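Local coordinates for 5-formyltetrahydrofolate cyclo-ligase family protein (Bacillus anthracis, PDB 2JCB) that probably catalyses the ATP-dependent, magnesium-requiring cyclisation of 5-formyltetrahydrofolate to 5,10-methenyltetrahydrofolate, at residues 130-135 and 141-146. Sequence-based numbering, arbitrary orientation.
Sequences QIVPGV and GERIGY. With ADP (adenosine-5'-diphosphate), chain C; PO4 (phosphate ion), chain D.
Fully stretched from its backbone N to NE (chi1 170°, chi2 -179°), Arg-143 reaches the carbonyl of Pro-133 and offers two nitrogens to that one oxygen. Its NE lies 2.8 Å from Pro-133 O, in the carbonyl plane; NH1 joins at 3.1 Å from the same oxygen, but from above that plane and through a more bent bond. Arginine suits the place because its long chain carries two N-H groups that can share one acceptor. NH1 also donates to O1 of a phosphate ion, probably from the crystallisation liquor, at 3.0 Å and 159°. Val-132 CG1 packs against CD and NE of Arg-143. Gly-145 CA lies over one face of the guanidinium, toward its rim; lacking a side chain, Gly-145 lets the backbone pass close to the bound anions, and its N donates to ADP O2B at 2.7 Å. The extended backbone of Gly-134, of a kind that favours glycine, passes close to Arg-143 NE. Next along, Val-135 N donates to Ile-144 O at 2.8 Å. Val-135 CG2, anti to the carbonyl carbon, sets a methyl over one face of the Tyr-146 ring, 3.5 Å from its centroid, a CH-pi contact. A water joins Tyr-146 OH to Gly-134 O. The contact ties the loop after central-sheet strand 129-131 to strand 143-144 and the glycine-rich ADP-binding loop, with helix 150-154 against Arg-143 and helix 6-26 against Val-135.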
# COMPACT_ATOMS: atom_id res chain seq x y z
N GLN A 130 4.24 1.12 -7.97
CA GLN A 130 3.73 0.33 -6.83
C GLN A 130 3.05 1.26 -5.86
O GLN A 130 3.69 2.18 -5.37
CB GLN A 130 4.88 -0.38 -6.13
CG GLN A 130 5.33 -1.62 -6.96
CD GLN A 130 4.37 -2.86 -6.73
OE1 GLN A 130 3.31 -2.74 -6.18
NE2 GLN A 130 4.82 -4.04 -7.19
N ILE A 131 1.77 0.97 -5.63
CA ILE A 131 0.97 1.71 -4.65
C ILE A 131 1.18 0.91 -3.35
O ILE A 131 0.61 -0.21 -3.22
CB ILE A 131 -0.47 1.85 -5.14
CG1 ILE A 131 -0.44 2.75 -6.43
CG2 ILE A 131 -1.30 2.45 -4.04
CD1 ILE A 131 -1.79 2.89 -7.13
N VAL A 132 1.89 1.46 -2.35
CA VAL A 132 2.40 0.65 -1.25
C VAL A 132 1.46 0.86 -0.07
O VAL A 132 1.18 1.97 0.24
CB VAL A 132 3.86 1.06 -0.94
CG1 VAL A 132 4.34 0.44 0.42
CG2 VAL A 132 4.79 0.73 -2.15
N PRO A 133 0.89 -0.22 0.51
CA PRO A 133 0.03 -0.05 1.71
C PRO A 133 0.79 0.21 3.00
O PRO A 133 2.00 0.09 3.03
CB PRO A 133 -0.66 -1.43 1.82
CG PRO A 133 0.47 -2.37 1.39
CD PRO A 133 1.06 -1.64 0.15
N GLY A 134 0.11 0.54 4.07
CA GLY A 134 0.87 0.88 5.25
C GLY A 134 -0.01 1.45 6.28
O GLY A 134 -1.18 1.73 5.97
N VAL A 135 0.56 1.55 7.48
CA VAL A 135 -0.14 2.04 8.68
C VAL A 135 0.22 3.51 8.95
O VAL A 135 -0.66 4.34 9.11
CB VAL A 135 0.05 1.12 9.93
CG1 VAL A 135 -0.68 1.70 11.09
CG2 VAL A 135 -0.50 -0.26 9.63
N GLY A 141 8.77 10.08 3.99
CA GLY A 141 8.54 8.85 3.25
C GLY A 141 8.77 7.61 4.08
O GLY A 141 8.68 6.51 3.55
N GLU A 142 9.04 7.77 5.39
CA GLU A 142 9.27 6.62 6.29
C GLU A 142 7.93 5.98 6.56
O GLU A 142 6.89 6.62 6.40
CB GLU A 142 9.94 7.03 7.59
CG GLU A 142 11.29 7.68 7.28
CD GLU A 142 11.75 8.66 8.33
OE1 GLU A 142 10.90 9.36 8.91
OE2 GLU A 142 12.97 8.74 8.58
N ARG A 143 7.97 4.70 6.87
CA ARG A 143 6.78 3.87 6.80
C ARG A 143 6.78 2.77 7.86
O ARG A 143 7.80 2.11 8.10
CB ARG A 143 6.60 3.29 5.39
CG ARG A 143 5.55 2.24 5.32
CD ARG A 143 5.42 1.68 3.90
NE ARG A 143 4.60 0.50 3.97
CZ ARG A 143 5.02 -0.73 4.29
NH1 ARG A 143 4.10 -1.69 4.37
NH2 ARG A 143 6.28 -1.01 4.58
N ILE A 144 5.68 2.69 8.59
CA ILE A 144 5.35 1.51 9.40
C ILE A 144 4.21 0.77 8.70
O ILE A 144 3.19 1.38 8.36
CB ILE A 144 4.89 1.89 10.84
CG1 ILE A 144 6.01 2.53 11.66
CG2 ILE A 144 4.45 0.60 11.60
CD1 ILE A 144 5.53 3.17 12.93
N GLY A 145 4.39 -0.54 8.49
CA GLY A 145 3.33 -1.37 7.92
C GLY A 145 2.67 -2.18 9.05
O GLY A 145 2.57 -1.73 10.20
N TYR A 146 2.26 -3.40 8.70
CA TYR A 146 1.46 -4.27 9.59
C TYR A 146 2.25 -5.24 10.42
O TYR A 146 1.70 -5.91 11.30
CB TYR A 146 0.39 -5.02 8.76
CG TYR A 146 -0.66 -4.07 8.31
CD1 TYR A 146 -1.69 -3.67 9.17
CD2 TYR A 146 -0.58 -3.49 7.07
CE1 TYR A 146 -2.63 -2.75 8.76
CE2 TYR A 146 -1.50 -2.56 6.65
CZ TYR A 146 -2.51 -2.20 7.49
OH TYR A 146 -3.41 -1.27 7.02
PB ADP C . 6.67 -3.38 8.97
O1B ADP C . 5.63 -4.28 8.30
O2B ADP C . 6.02 -2.31 9.77
O3B ADP C . 7.67 -2.98 7.91
PA ADP C . 8.97 -4.33 10.51
O1A ADP C . 9.75 -3.15 9.97
O2A ADP C . 9.03 -4.53 11.94
O3A ADP C . 7.42 -4.32 10.03
O5' ADP C . 9.61 -5.66 9.86
C5' ADP C . 9.13 -6.91 10.41
C4' ADP C . 10.20 -7.97 10.40
O4' ADP C . 10.70 -8.06 9.07
C3' ADP C . 11.35 -7.54 11.30
O3' ADP C . 11.54 -8.58 12.24
C2' ADP C . 12.54 -7.38 10.37
O2' ADP C . 13.67 -8.03 10.87
C1' ADP C . 12.13 -8.09 9.09
N9 ADP C . 12.70 -7.50 7.86
C8 ADP C . 12.29 -6.36 7.26
N7 ADP C . 13.01 -6.14 6.13
C5 ADP C . 13.89 -7.12 5.98
C6 ADP C . 14.93 -7.48 4.97
N6 ADP C . 15.16 -6.70 3.90
N1 ADP C . 15.58 -8.63 5.14
C2 ADP C . 15.37 -9.43 6.21
N3 ADP C . 14.44 -9.17 7.15
C4 ADP C . 13.66 -8.06 7.09
P PO4 D . 4.08 -5.01 5.17
O1 PO4 D . 5.09 -4.52 4.35
O2 PO4 D . 3.91 -4.30 6.49
O3 PO4 D . 2.70 -4.90 4.45
O4 PO4 D . 4.33 -6.45 5.60
O HOH W 1 -3.81 1.58 6.46